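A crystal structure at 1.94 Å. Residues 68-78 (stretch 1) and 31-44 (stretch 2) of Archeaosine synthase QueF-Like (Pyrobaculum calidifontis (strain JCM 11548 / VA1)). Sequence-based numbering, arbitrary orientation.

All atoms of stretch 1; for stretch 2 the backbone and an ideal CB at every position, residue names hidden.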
# COMPACT_ATOMS: atom_id res chain seq x y z
N ASP A 68 -30.05 -12.07 8.10
CA ASP A 68 -30.90 -11.37 9.05
C ASP A 68 -30.82 -9.85 8.85
O ASP A 68 -31.83 -9.17 8.86
CB ASP A 68 -30.53 -11.75 10.49
CG ASP A 68 -31.53 -11.26 11.46
OD1 ASP A 68 -32.68 -11.72 11.39
OD2 ASP A 68 -31.19 -10.40 12.24
N LEU A 69 -29.61 -9.34 8.67
CA LEU A 69 -29.39 -7.92 8.49
C LEU A 69 -30.02 -7.48 7.14
O LEU A 69 -30.59 -6.43 7.08
CB LEU A 69 -27.87 -7.57 8.59
CG LEU A 69 -27.47 -6.07 8.43
CD1 LEU A 69 -28.20 -5.21 9.45
CD2 LEU A 69 -25.95 -5.85 8.59
N LEU A 70 -29.92 -8.28 6.10
CA LEU A 70 -30.65 -8.01 4.82
C LEU A 70 -32.11 -7.81 5.00
O LEU A 70 -32.73 -6.85 4.42
CB LEU A 70 -30.40 -9.12 3.82
CG LEU A 70 -31.01 -8.84 2.45
CD1 LEU A 70 -30.00 -8.90 1.34
CD2 LEU A 70 -32.08 -9.85 2.17
N GLU A 71 -32.67 -8.72 5.83
CA GLU A 71 -34.09 -8.70 6.12
C GLU A 71 -34.40 -7.47 6.94
O GLU A 71 -35.44 -6.87 6.64
CB GLU A 71 -34.62 -10.00 6.74
CG GLU A 71 -34.78 -11.15 5.73
CD GLU A 71 -35.66 -10.79 4.45
OE1 GLU A 71 -36.77 -10.14 4.48
OE2 GLU A 71 -35.22 -11.17 3.35
N LYS A 72 -33.52 -7.05 7.87
CA LYS A 72 -33.75 -5.81 8.58
C LYS A 72 -33.80 -4.59 7.69
O LYS A 72 -34.69 -3.70 7.86
CB LYS A 72 -32.68 -5.58 9.62
CG LYS A 72 -33.01 -6.36 10.86
CD LYS A 72 -31.78 -6.65 11.64
CE LYS A 72 -32.12 -7.48 12.86
NZ LYS A 72 -32.08 -6.55 13.97
N VAL A 73 -32.86 -4.53 6.74
CA VAL A 73 -32.77 -3.38 5.85
C VAL A 73 -33.95 -3.38 4.87
O VAL A 73 -34.52 -2.34 4.61
CB VAL A 73 -31.44 -3.33 5.08
CG1 VAL A 73 -31.44 -2.15 4.08
CG2 VAL A 73 -30.29 -3.21 6.05
N LYS A 74 -34.35 -4.53 4.37
CA LYS A 74 -35.47 -4.55 3.46
C LYS A 74 -36.72 -4.11 4.17
O LYS A 74 -37.55 -3.41 3.57
CB LYS A 74 -35.73 -5.93 2.91
CG LYS A 74 -34.85 -6.29 1.74
CD LYS A 74 -34.94 -7.76 1.41
CE LYS A 74 -36.31 -8.20 0.89
NZ LYS A 74 -36.38 -7.69 -0.51
N ALA A 75 -36.87 -4.52 5.43
CA ALA A 75 -38.06 -4.14 6.16
C ALA A 75 -38.12 -2.64 6.46
O ALA A 75 -39.20 -2.06 6.37
CB ALA A 75 -38.24 -4.98 7.44
N ALA A 76 -36.98 -2.03 6.81
CA ALA A 76 -36.92 -0.61 7.06
C ALA A 76 -37.17 0.27 5.81
O ALA A 76 -37.84 1.27 5.95
CB ALA A 76 -35.59 -0.23 7.68
N VAL A 77 -36.63 -0.07 4.64
CA VAL A 77 -36.76 0.85 3.48
C VAL A 77 -37.15 0.24 2.17
O VAL A 77 -37.13 0.95 1.20
CB VAL A 77 -35.49 1.72 3.24
CG1 VAL A 77 -35.13 2.51 4.49
CG2 VAL A 77 -34.30 0.86 2.87
N ASN A 78 -37.52 -1.03 2.14
CA ASN A 78 -38.00 -1.71 0.93
C ASN A 78 -37.30 -1.29 -0.33
O ASN A 78 -37.96 -0.77 -1.22
CB ASN A 78 -39.53 -1.50 0.79
CG ASN A 78 -40.29 -1.96 2.03
OD1 ASN A 78 -40.62 -1.15 2.97
ND2 ASN A 78 -40.55 -3.28 2.08
N UNK A 31 -16.54 -7.21 9.99
CA UNK A 31 -16.80 -6.04 9.24
C UNK A 31 -18.04 -6.30 8.34
O UNK A 31 -18.14 -7.28 7.67
CB UNK A 31 -15.57 -5.65 8.43
N UNK A 32 -18.96 -5.37 8.31
CA UNK A 32 -20.16 -5.50 7.50
C UNK A 32 -20.27 -4.36 6.53
O UNK A 32 -20.03 -3.18 6.91
CB UNK A 32 -21.41 -5.56 8.38
N UNK A 33 -20.58 -4.70 5.29
CA UNK A 33 -20.77 -3.73 4.17
C UNK A 33 -22.20 -3.92 3.70
O UNK A 33 -22.59 -5.04 3.47
CB UNK A 33 -19.78 -3.94 3.03
N UNK A 34 -22.97 -2.83 3.60
CA UNK A 34 -24.29 -2.89 2.97
C UNK A 34 -24.36 -1.92 1.83
O UNK A 34 -23.91 -0.74 1.92
CB UNK A 34 -25.40 -2.60 3.98
N UNK A 35 -24.96 -2.38 0.74
CA UNK A 35 -25.15 -1.47 -0.39
C UNK A 35 -26.57 -1.63 -0.83
O UNK A 35 -27.09 -2.75 -0.81
CB UNK A 35 -24.18 -1.75 -1.54
N UNK A 36 -27.25 -0.53 -1.09
CA UNK A 36 -28.63 -0.54 -1.55
C UNK A 36 -29.06 0.63 -2.42
O UNK A 36 -28.44 1.67 -2.43
CB UNK A 36 -29.55 -0.60 -0.33
N UNK A 37 -30.15 0.43 -3.18
CA UNK A 37 -30.74 1.51 -3.98
C UNK A 37 -31.95 2.00 -3.25
O UNK A 37 -32.91 1.21 -3.05
CB UNK A 37 -31.10 1.05 -5.39
N UNK A 38 -31.96 3.30 -2.85
CA UNK A 38 -33.12 3.86 -2.19
C UNK A 38 -34.27 3.92 -3.16
O UNK A 38 -34.02 4.11 -4.39
CB UNK A 38 -32.82 5.25 -1.62
N UNK A 39 -35.50 3.73 -2.61
CA UNK A 39 -36.75 4.07 -3.28
C UNK A 39 -37.61 4.95 -2.36
O UNK A 39 -38.43 4.45 -1.55
CB UNK A 39 -37.51 2.80 -3.68
N UNK A 40 -37.41 6.24 -2.43
CA UNK A 40 -38.08 7.15 -1.47
C UNK A 40 -37.94 6.94 0.05
O UNK A 40 -38.76 7.48 0.84
CB UNK A 40 -39.58 7.11 -1.78
N UNK A 41 -36.95 6.16 0.46
CA UNK A 41 -36.48 6.21 1.81
C UNK A 41 -35.01 5.82 1.82
O UNK A 41 -34.59 4.77 1.22
CB UNK A 41 -37.31 5.30 2.72
N UNK A 42 -34.25 6.71 2.44
CA UNK A 42 -32.87 6.49 2.80
C UNK A 42 -32.83 5.96 4.22
O UNK A 42 -33.52 6.50 5.12
CB UNK A 42 -32.05 7.77 2.66
N UNK A 43 -32.05 4.91 4.41
CA UNK A 43 -31.81 4.35 5.75
C UNK A 43 -30.90 5.31 6.56
O UNK A 43 -29.78 5.60 6.16
CB UNK A 43 -31.17 2.96 5.65
N UNK A 44 -31.42 5.82 7.69
CA UNK A 44 -30.63 6.73 8.53
C UNK A 44 -29.43 5.96 9.03
O UNK A 44 -29.55 4.79 9.40
CB UNK A 44 -31.45 7.29 9.69

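The helix of stretch 1 offers the strand of stretch 2 a ridge of apolar side chains, Leu69, Val73 and Val77, with Ala76 beside them; the two segments run at 35° to each other, their axes 10.7 Å apart at closest. In an extended strand alternate side chains point to the same side, so the strand should read as a two-residue pattern.

Position 31 has nothing of the helix within 5.5 Å of its ideal CB, so this contact sets no demand and a polar residue is as suitable as any; it is Glu31. At position 32 the CA-to-CB bond points toward the helix, with the ideal CB 4.6 Å from Leu69 CD2. Little room separates them, so a compact apolar side chain fits, and phi/psi of -122/134 suits a beta-branched one. The residue is Val32, whose CG2 packs 3.5 Å from Leu69 CD2.

Position 33 points away, where the helix imposes nothing and many side chains, polar ones included, would do; Ser33 occupies it. Position 34 turns back toward the helix, its ideal CB 5.3 Å from Val73 CG2 and facing both Leu69 and Val73. Valine, isoleucine or leucine could bridge these two. Val34 does so, placing CG2 4.2 Å from Leu69 CD2 and CG1 4.4 Å from Val73 CG2. Position 35 is again out of reach, equally tolerant of polar groups, and carries Glu35.

At position 36 the CA-to-CB bond points toward the helix, the ideal CB 5.0 Å from Val73 CG1. Val77 lies farther along, so a long or aromatic apolar group could reach it. The residue is Tyr36: its CE2 lies 4.2 Å from Val77 CG2, which meets the ring obliquely. The ring also carries a hydroxyl toward the returning loop, where the backbone N of position 43 donates a hydrogen bond to Tyr36 OH (2.8 Å).

Positions 37 and 38 make no contact with the helix; phi of -67 at 38 is compatible with proline, and they are Ile37 and Pro38. At position 39 CA-to-CB points sideways, but Asn78 O is 4.4 Å from the ideal CB, and a long donor-bearing side chain could approach this carbonyl. Arg39 brings NH2 to 3.1 Å from Asn78 O, which lies near the guanidinium plane at its edge. Its backbone N donates to water 1, which donates to Val77 O (2.8 Å).

Position 40 has positive phi (54), which favours glycine, and is Gly40. At position 41 the ideal CB points toward the helix and is already 4.0 Å from Val77 CG1, so a small side chain makes contact without needing to extend. It is Ala41, whose CB touches Val77 CG1 at 4.0 Å.

Position 42 points away, so the helix leaves the choice free, and it holds Val42. At position 43 the bond runs sideways, the ideal CB 4.1 Å from Val77 CG1 and 5.4 Å from Val73 CG1; a branched aliphatic chain could spread along this surface. Leu43 sends CD2 to 4.2 Å from Val73 CG2 and CD1 to 4.1 Å from Ala76 CB. Position 44, beyond contact, directly precedes a helix, an N-cap place often taken by serine, threonine, aspartate or asparagine; here it is Ala44, which has no side-chain acceptor to cap with.

Stretch 2, residues 31-44: EVSVEYIPRGAVLA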
# COMPACT_ATOMS: atom_id res chain seq x y z
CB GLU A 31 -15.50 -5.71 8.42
CG GLU A 31 -15.68 -4.37 7.73
CD GLU A 31 -14.71 -4.13 6.59
OE1 GLU A 31 -14.89 -4.74 5.46
OE2 GLU A 31 -13.81 -3.30 6.83
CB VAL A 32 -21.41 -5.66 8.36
CG1 VAL A 32 -21.64 -4.48 9.32
CG2 VAL A 32 -22.66 -5.83 7.48
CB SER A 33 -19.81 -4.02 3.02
OG SER A 33 -18.50 -3.76 3.44
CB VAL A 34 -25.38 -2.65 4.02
CG1 VAL A 34 -26.77 -2.71 3.45
CG2 VAL A 34 -25.19 -3.66 5.13
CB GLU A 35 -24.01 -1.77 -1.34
CG GLU A 35 -24.29 -2.09 -2.71
CD GLU A 35 -23.08 -2.53 -3.54
OE1 GLU A 35 -21.88 -2.25 -3.21
OE2 GLU A 35 -23.44 -3.15 -4.57
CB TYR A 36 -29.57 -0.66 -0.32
CG TYR A 36 -29.73 0.60 0.45
CD1 TYR A 36 -28.75 0.99 1.32
CD2 TYR A 36 -30.86 1.42 0.27
CE1 TYR A 36 -28.89 2.21 2.03
CE2 TYR A 36 -31.02 2.63 0.98
CZ TYR A 36 -30.02 3.02 1.85
OH TYR A 36 -30.10 4.26 2.51
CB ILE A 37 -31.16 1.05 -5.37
CG1 ILE A 37 -29.94 0.58 -6.09
CG2 ILE A 37 -31.85 2.21 -6.18
CD1 ILE A 37 -30.21 0.03 -7.45
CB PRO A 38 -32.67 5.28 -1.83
CG PRO A 38 -31.19 5.20 -1.75
CD PRO A 38 -30.82 4.24 -2.85
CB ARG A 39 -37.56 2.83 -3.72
CG ARG A 39 -38.81 3.28 -4.53
CD ARG A 39 -39.92 2.23 -4.70
NE ARG A 39 -39.56 1.14 -5.61
CZ ARG A 39 -39.22 -0.12 -5.29
NH1 ARG A 39 -38.91 -0.98 -6.28
NH2 ARG A 39 -39.19 -0.57 -4.02
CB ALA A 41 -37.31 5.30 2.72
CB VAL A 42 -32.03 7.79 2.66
CG1 VAL A 42 -30.69 7.67 3.39
CG2 VAL A 42 -31.85 8.06 1.19
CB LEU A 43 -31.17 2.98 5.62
CG LEU A 43 -30.87 2.28 6.96
CD1 LEU A 43 -32.20 2.05 7.67
CD2 LEU A 43 -30.16 0.96 6.81
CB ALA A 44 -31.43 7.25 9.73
O HOH W 1 -35.51 2.78 -0.17
O HOH W 2 -39.04 1.93 -0.75
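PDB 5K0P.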